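Local coordinates for periplasmic beta-glucosidase (Pseudomonas aeruginosa, PDB 6R5T), which hydrolyses glycosidic bonds as a family 3 glycoside hydrolase, probably freeing beta-D-glucose from the non-reducing ends of beta-glucosides, at the interface of chains A and B. Coordinates in Å, arbitrary orientation; residue numbers count along the deposited sequence, not the author numbering. Chains: chain A/B, Periplasmic beta-glucosidase.

Contact 1: the interface of chains A and B. Residues chain A 188-192; chain B 583, 597-598.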
# COMPACT_ATOMS: atom_id res chain seq x y z
N ARG A 188 1.33 1.69 -8.98
CA ARG A 188 1.33 2.53 -10.19
C ARG A 188 2.77 2.72 -10.61
O ARG A 188 3.62 3.15 -9.83
CB ARG A 188 0.64 3.89 -9.95
CG ARG A 188 -0.83 3.71 -9.58
CD ARG A 188 -1.58 5.00 -9.39
NE ARG A 188 -1.29 5.77 -8.18
CZ ARG A 188 -1.91 5.65 -6.97
NH1 ARG A 188 -2.78 4.70 -6.70
NH2 ARG A 188 -1.63 6.51 -6.01
N ASP A 189 3.06 2.43 -11.87
CA ASP A 189 4.46 2.54 -12.31
C ASP A 189 4.96 3.99 -12.12
O ASP A 189 4.19 4.98 -12.22
CB ASP A 189 4.62 2.03 -13.75
CG ASP A 189 6.04 1.52 -14.04
OD1 ASP A 189 6.94 1.66 -13.17
OD2 ASP A 189 6.21 0.91 -15.14
N TYR A 190 6.24 4.09 -11.81
CA TYR A 190 6.97 5.36 -11.64
C TYR A 190 6.57 6.07 -10.35
O TYR A 190 7.15 7.13 -10.05
CB TYR A 190 6.70 6.28 -12.82
CG TYR A 190 6.71 5.65 -14.17
CD1 TYR A 190 7.81 4.92 -14.64
CD2 TYR A 190 5.61 5.81 -15.00
CE1 TYR A 190 7.81 4.41 -15.92
CE2 TYR A 190 5.60 5.30 -16.28
CZ TYR A 190 6.68 4.57 -16.72
OH TYR A 190 6.72 4.11 -18.04
N ASN A 191 5.70 5.48 -9.54
CA ASN A 191 5.14 6.27 -8.42
C ASN A 191 6.08 6.23 -7.22
O ASN A 191 7.02 5.40 -7.11
CB ASN A 191 3.75 5.77 -8.02
CG ASN A 191 2.95 6.79 -7.23
OD1 ASN A 191 3.24 8.00 -7.29
ND2 ASN A 191 1.94 6.33 -6.51
N THR A 192 5.83 7.19 -6.36
CA THR A 192 6.49 7.40 -5.07
C THR A 192 6.82 6.11 -4.33
O THR A 192 5.96 5.24 -4.18
CB THR A 192 5.49 8.18 -4.22
OG1 THR A 192 5.21 9.38 -4.95
CG2 THR A 192 6.03 8.49 -2.84
N THR B 583 5.54 12.61 -9.54
CA THR B 583 6.37 11.61 -10.24
C THR B 583 7.09 12.28 -11.44
O THR B 583 6.87 13.47 -11.67
CB THR B 583 5.64 10.35 -10.72
OG1 THR B 583 5.03 10.62 -11.99
CG2 THR B 583 4.60 9.84 -9.75
N SER B 597 2.24 7.53 -14.89
CA SER B 597 1.94 6.84 -13.64
C SER B 597 0.43 6.73 -13.52
O SER B 597 -0.25 7.73 -13.13
CB SER B 597 2.56 7.58 -12.49
OG SER B 597 2.47 6.81 -11.32
N ARG B 598 -0.09 5.53 -13.77
CA ARG B 598 -1.55 5.33 -13.98
C ARG B 598 -1.87 3.84 -13.99
O ARG B 598 -0.94 3.00 -14.03
CB ARG B 598 -1.97 5.92 -15.32
CG ARG B 598 -1.35 5.14 -16.47
CD ARG B 598 -1.74 5.72 -17.80
NE ARG B 598 -3.18 5.70 -18.08
CZ ARG B 598 -3.77 4.90 -18.95
NH1 ARG B 598 -3.12 3.86 -19.42
NH2 ARG B 598 -5.05 5.02 -19.22
O HOH W 1 0.49 7.68 -9.44

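Contact 2: the interface of chains A and B. Residues chain A 134, 186, 488-492, 571; chain B 570, 572-573, 598-602.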
# COMPACT_ATOMS: atom_id res chain seq x y z
N ARG A 134 -0.07 -5.56 -8.42
CA ARG A 134 -0.68 -4.65 -9.44
C ARG A 134 0.36 -4.09 -10.40
O ARG A 134 0.01 -3.74 -11.53
CB ARG A 134 -1.35 -3.47 -8.74
CG ARG A 134 -2.51 -3.88 -7.85
CD ARG A 134 -3.05 -2.68 -7.11
NE ARG A 134 -2.16 -2.28 -6.04
CZ ARG A 134 -2.43 -1.33 -5.17
NH1 ARG A 134 -3.54 -0.62 -5.27
NH2 ARG A 134 -1.57 -1.03 -4.23
N GLY A 186 0.65 2.25 -4.56
CA GLY A 186 -0.54 1.94 -5.38
C GLY A 186 -0.24 0.92 -6.48
O GLY A 186 -1.12 0.60 -7.28
N SER A 488 1.87 -0.72 -17.22
CA SER A 488 0.57 -1.42 -17.29
C SER A 488 0.12 -1.87 -15.89
O SER A 488 0.02 -3.06 -15.64
CB SER A 488 0.63 -2.60 -18.23
OG SER A 488 1.06 -2.20 -19.51
N SER A 489 -0.10 -0.94 -14.99
CA SER A 489 -0.56 -1.29 -13.65
C SER A 489 -2.04 -1.64 -13.73
O SER A 489 -2.80 -1.01 -14.45
CB SER A 489 -0.29 -0.17 -12.73
OG SER A 489 1.11 0.06 -12.70
N ARG A 490 -2.42 -2.65 -12.97
CA ARG A 490 -3.80 -3.18 -12.95
C ARG A 490 -4.47 -2.89 -11.63
O ARG A 490 -3.86 -3.04 -10.59
CB ARG A 490 -3.80 -4.69 -13.15
CG ARG A 490 -3.68 -5.11 -14.59
CD ARG A 490 -3.90 -6.59 -14.87
NE ARG A 490 -5.30 -6.89 -15.02
CZ ARG A 490 -5.83 -8.11 -14.88
NH1 ARG A 490 -5.05 -9.16 -14.66
NH2 ARG A 490 -7.13 -8.30 -15.00
N THR A 491 -5.77 -2.58 -11.67
CA THR A 491 -6.64 -2.45 -10.50
C THR A 491 -7.40 -3.74 -10.21
O THR A 491 -8.11 -3.75 -9.23
CB THR A 491 -7.66 -1.32 -10.66
OG1 THR A 491 -8.52 -1.64 -11.77
CG2 THR A 491 -6.97 -0.01 -10.93
N ASP A 492 -7.33 -4.75 -11.07
CA ASP A 492 -8.08 -6.02 -10.98
C ASP A 492 -7.02 -7.10 -11.21
O ASP A 492 -6.30 -6.95 -12.18
CB ASP A 492 -9.18 -6.01 -12.03
CG ASP A 492 -10.08 -7.22 -12.11
OD1 ASP A 492 -9.85 -8.17 -11.41
OD2 ASP A 492 -11.02 -7.19 -12.97
N VAL A 571 -7.35 -8.24 -5.28
CA VAL A 571 -6.55 -7.00 -5.29
C VAL A 571 -6.76 -6.23 -3.98
O VAL A 571 -5.83 -5.54 -3.52
CB VAL A 571 -6.88 -6.15 -6.52
CG1 VAL A 571 -8.28 -5.51 -6.45
CG2 VAL A 571 -5.80 -5.11 -6.72
N SER B 570 -12.04 2.35 -7.24
CA SER B 570 -12.12 0.95 -6.79
C SER B 570 -11.03 0.72 -5.76
O SER B 570 -10.06 1.50 -5.71
CB SER B 570 -12.01 0.00 -7.95
OG SER B 570 -10.70 0.01 -8.47
N GLY B 572 -8.74 -1.37 -5.97
CA GLY B 572 -7.46 -1.60 -6.61
C GLY B 572 -6.67 -0.34 -6.88
O GLY B 572 -5.52 -0.49 -7.31
N GLN B 573 -7.22 0.85 -6.61
CA GLN B 573 -6.48 2.12 -6.74
C GLN B 573 -5.86 2.55 -5.41
O GLN B 573 -5.20 3.60 -5.43
CB GLN B 573 -7.41 3.20 -7.28
CG GLN B 573 -7.99 2.83 -8.64
CD GLN B 573 -8.09 3.93 -9.65
OE1 GLN B 573 -7.57 5.04 -9.49
NE2 GLN B 573 -8.75 3.59 -10.75
N ARG B 598 -0.09 5.53 -13.77
CA ARG B 598 -1.55 5.33 -13.98
C ARG B 598 -1.87 3.84 -13.99
O ARG B 598 -0.94 3.00 -14.03
CB ARG B 598 -1.97 5.92 -15.32
CG ARG B 598 -1.35 5.14 -16.47
CD ARG B 598 -1.74 5.72 -17.80
NE ARG B 598 -3.18 5.70 -18.08
CZ ARG B 598 -3.77 4.90 -18.95
NH1 ARG B 598 -3.12 3.86 -19.42
NH2 ARG B 598 -5.05 5.02 -19.22
N TYR B 599 -3.17 3.53 -13.95
CA TYR B 599 -3.66 2.18 -14.25
C TYR B 599 -4.16 2.17 -15.68
O TYR B 599 -4.57 3.23 -16.18
CB TYR B 599 -4.78 1.77 -13.30
CG TYR B 599 -4.36 1.87 -11.85
CD1 TYR B 599 -3.57 0.89 -11.30
CD2 TYR B 599 -4.82 2.88 -11.04
CE1 TYR B 599 -3.21 0.93 -9.96
CE2 TYR B 599 -4.40 2.97 -9.71
CZ TYR B 599 -3.62 1.98 -9.17
OH TYR B 599 -3.23 2.07 -7.87
N PHE B 600 -4.17 0.99 -16.29
CA PHE B 600 -4.73 0.91 -17.68
C PHE B 600 -6.15 0.39 -17.71
O PHE B 600 -6.78 0.51 -18.75
CB PHE B 600 -3.80 0.09 -18.56
CG PHE B 600 -3.90 -1.40 -18.39
CD1 PHE B 600 -4.83 -2.15 -19.07
CD2 PHE B 600 -3.01 -2.08 -17.60
CE1 PHE B 600 -4.94 -3.52 -18.86
CE2 PHE B 600 -3.07 -3.46 -17.44
CZ PHE B 600 -4.03 -4.19 -18.08
N ASP B 601 -6.64 -0.25 -16.67
CA ASP B 601 -7.90 -1.03 -16.73
C ASP B 601 -9.06 -0.33 -16.03
O ASP B 601 -10.10 -0.99 -15.78
CB ASP B 601 -7.71 -2.45 -16.22
CG ASP B 601 -7.24 -2.56 -14.79
OD1 ASP B 601 -6.96 -1.53 -14.17
OD2 ASP B 601 -7.18 -3.71 -14.33
N GLU B 602 -8.86 0.91 -15.63
CA GLU B 602 -9.90 1.74 -14.97
C GLU B 602 -9.55 3.19 -15.25
O GLU B 602 -8.37 3.50 -15.45
CB GLU B 602 -9.91 1.47 -13.46
CG GLU B 602 -11.14 2.03 -12.74
CD GLU B 602 -11.33 1.30 -11.45
OE1 GLU B 602 -10.39 1.33 -10.65
OE2 GLU B 602 -12.37 0.62 -11.29
O HOH W 2 -10.46 -2.89 -8.02
O HOH W 3 -8.00 -5.63 -15.75

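Contact 3: the interface of chains A and B. Residues chain A 194-196, 199, 227; chain B 194-196, 199, 227.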
# COMPACT_ATOMS: atom_id res chain seq x y z
N ASP A 194 8.22 5.09 -0.53
CA ASP A 194 8.47 5.67 0.81
C ASP A 194 8.60 4.51 1.77
O ASP A 194 7.66 3.70 1.82
CB ASP A 194 7.35 6.64 1.19
CG ASP A 194 7.63 7.31 2.50
OD1 ASP A 194 7.32 6.70 3.56
OD2 ASP A 194 8.16 8.41 2.43
N MET A 195 9.74 4.37 2.45
CA MET A 195 9.91 3.23 3.35
C MET A 195 10.99 3.56 4.38
O MET A 195 11.80 4.44 4.18
CB MET A 195 10.24 1.91 2.62
CG MET A 195 11.57 1.83 2.01
SD MET A 195 12.02 0.20 1.29
CE MET A 195 10.77 0.10 -0.00
N SER A 196 10.94 2.84 5.49
CA SER A 196 11.93 3.00 6.57
C SER A 196 13.31 2.54 6.10
O SER A 196 13.44 1.64 5.23
CB SER A 196 11.49 2.25 7.81
OG SER A 196 11.72 0.83 7.67
N ARG A 199 13.76 -1.34 6.73
CA ARG A 199 13.11 -2.17 5.67
C ARG A 199 13.96 -2.11 4.39
O ARG A 199 14.17 -3.12 3.68
CB ARG A 199 11.67 -1.73 5.42
CG ARG A 199 11.02 -2.41 4.23
CD ARG A 199 9.56 -2.04 4.02
NE ARG A 199 8.70 -2.72 4.96
CZ ARG A 199 7.36 -2.75 4.86
NH1 ARG A 199 6.74 -2.09 3.91
NH2 ARG A 199 6.65 -3.43 5.72
N ASN A 227 11.91 8.17 -0.58
CA ASN A 227 11.71 9.06 0.59
C ASN A 227 11.83 10.53 0.14
O ASN A 227 12.45 11.38 0.82
CB ASN A 227 12.68 8.62 1.68
CG ASN A 227 12.40 7.23 2.17
OD1 ASN A 227 11.45 6.62 1.73
ND2 ASN A 227 13.18 6.72 3.11
N ASP B 194 5.14 1.23 8.09
CA ASP B 194 6.54 1.42 7.68
C ASP B 194 6.57 2.68 6.82
O ASP B 194 5.84 2.71 5.79
CB ASP B 194 7.06 0.16 6.99
CG ASP B 194 8.53 0.30 6.69
OD1 ASP B 194 8.82 0.92 5.62
OD2 ASP B 194 9.34 -0.11 7.58
N MET B 195 7.31 3.69 7.25
CA MET B 195 7.36 4.93 6.46
C MET B 195 8.63 5.71 6.77
O MET B 195 9.28 5.49 7.77
CB MET B 195 6.10 5.79 6.67
CG MET B 195 6.02 6.50 7.93
SD MET B 195 4.59 7.62 8.13
CE MET B 195 3.19 6.50 7.98
N SER B 196 8.99 6.58 5.84
CA SER B 196 10.19 7.44 5.99
C SER B 196 9.95 8.46 7.10
O SER B 196 8.81 8.87 7.38
CB SER B 196 10.52 8.13 4.70
OG SER B 196 9.64 9.20 4.44
N ARG B 199 8.17 11.68 5.69
CA ARG B 199 6.71 11.50 5.53
C ARG B 199 6.03 11.54 6.92
O ARG B 199 4.96 12.16 7.12
CB ARG B 199 6.37 10.20 4.79
CG ARG B 199 4.88 9.88 4.79
CD ARG B 199 4.50 8.63 4.02
NE ARG B 199 4.50 8.95 2.60
CZ ARG B 199 4.05 8.14 1.64
NH1 ARG B 199 3.68 6.91 1.90
NH2 ARG B 199 4.12 8.52 0.39
N ASN B 227 8.02 1.29 11.90
CA ASN B 227 9.36 0.92 11.38
C ASN B 227 9.96 -0.21 12.21
O ASN B 227 11.18 -0.19 12.51
CB ASN B 227 10.23 2.18 11.30
CG ASN B 227 9.64 3.21 10.37
OD1 ASN B 227 8.67 2.91 9.69
ND2 ASN B 227 10.28 4.36 10.26
O HOH W 4 5.28 4.67 3.70
O HOH W 5 7.15 1.09 3.33

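Contact 1: the interface of chains A and B
A direct hydrogen bond runs from the hydroxyl OG of B:Ser597 to the backbone carbonyl O of A:Asp189, 2.7 Å long. The donor lies in the carbonyl plane, with a C=O...donor angle of 155°. OG stands anti to its own backbone N (chi1 -170°), which turns it into the bend formed by A:188-191, beside CB of A:Arg188 and CB of A:Asn191. A water-mediated link uses the same hydroxyl: water 1 lies 2.9 Å from B:Ser597 OG and 2.9 Å from NE of A:Arg188, at the edge of the guanidinium. The arginine chain reaches this water by bending at chi3 (-73°).

Packing adds to these bonds. The side chain of B:Thr583 crosses that of A:Asn191 at about a right angle, its methyl CG2 3.4 Å from the amide oxygen OD1 and 3.8 Å from CA. CB of B:Thr583 sits 3.6 Å from the carbonyl O of A:Tyr190. The ring of A:Tyr190 presents its edge, CD2, to B:Ser597, whose backbone N lies in the ring plane, while CG of A:Asp189 lies over one face near the rim. The patch is small and fixes the loop after 3-10 helix 185-187 against two chain B loops, probably steadying a dimer.

Contact 2: the interface of chains A and B
Loop 488-492 of chain A, aided by A:Arg134 and 3-10 helix 185-187, meets loop 598-602 and 3-10 helix 571-573 of chain B. A:Ser489 and B:Tyr599 form a parallel beta bridge, in which B:Phe600 N donates to A:Ser489 O at 3.0 Å, nearly along the C=O axis.

A:Thr491 is the central plug. Its methyl CG2, anti to the carbonyl carbon, lies over one face of the B:Tyr599 ring, 3.6 Å from the centroid. Its hydroxyl OG1 (chi1 63°) turns to carboxylate OD1 of B:Asp601 at 2.9 Å, approaching from above the carboxylate plane. The backbone N of A:Thr491 takes the syn lone pair of that same OD1 at 3.0 Å, so two donors grip one oxygen. OD2 of B:Asp601 faces A:Arg490 NE in a loose salt bridge of 3.8 Å, and water 3 joins the two groups. Nearer the backbone, CG of A:Arg490 packs against CE2 of B:Phe600, the two side chains lying side by side and pointing the same way.

The phenol OH of B:Tyr599 reaches A:Gly186 O at 2.6 Å, on a carbonyl lone pair. A:Gly186 O also lies above the centre of the A:Arg134 guanidinium, whose NH1 donates to B:Gly572 O at 2.9 Å from above that carbonyl's plane. In the fold, loop 488-492 closely follows A:Glu486 of the sugar pocket, so the partner chain probably packs close to the active-site rim.

Contact 3: the interface of chains A and B
The carboxylates of A:Asp194 and B:Asp194, related by the two-fold, each grasp the opposite chain's Ser196. OD2 of A:Asp194 accepts from the hydroxyl OG of B:Ser196 on its syn lone pair at 2.6 Å. OD1 accepts from the backbone N of B:Ser196 at 2.8 Å, a nearly straight bond (175° at H) that comes from above the carboxylate plane. B:Asp194 repeats both bonds with A:Ser196.

Across one face of each carboxylate lies the partner's arginine: the A:Asp194 and B:Arg199 planes are 9° apart and stacked, with CB of the aspartate 3.6 Å above the centre of the guanidinium. The side chains cross obliquely, so the salt bridge, B:Arg199 NE to A:Asp194 OD2 at 3.7 Å, is made face to face rather than edge on, an approach likely to favour the ionised carboxylate. CB of each Ser196 also presses on the flat amide of the opposite Asn227.

In the next shell, Asp194 CG stands anti to its backbone N (chi1 -176° in A), throwing the carboxylate across the axis. Ser196 OG, placed between its backbone N and carbonyl carbon, receives Arg199 N at 3.1 Å, capping the start of helix 197-204 while donating to the aspartate. Asn227 clamps Met195 of its own chain: OD1 accepts from Met195 N and ND2 donates to Met195 O. Waters 4 and 5 link the two Asp194 carbonyls. The site lies where the segment before helix 197-204 passes the turn between strands 225-226 and 229-230.

Contact 1 and contact 2 have C-alpha centres about 11 Å apart and share B:Arg598, so one stretch of chain B, 597-602, serves both. Contact 3 lies about 17 Å from contact 1 and about 23 Å from contact 2. Chain A residues 186 to 196 run through all three, tying the axial site to the flanking ones. Contacts 1 and 2 each have a twin with the chains exchanged, whereas contact 3 contains both halves of its symmetry. All three are parts of one two-fold interface, consistent with a homodimer, though the structure alone does not show that it persists in the periplasm.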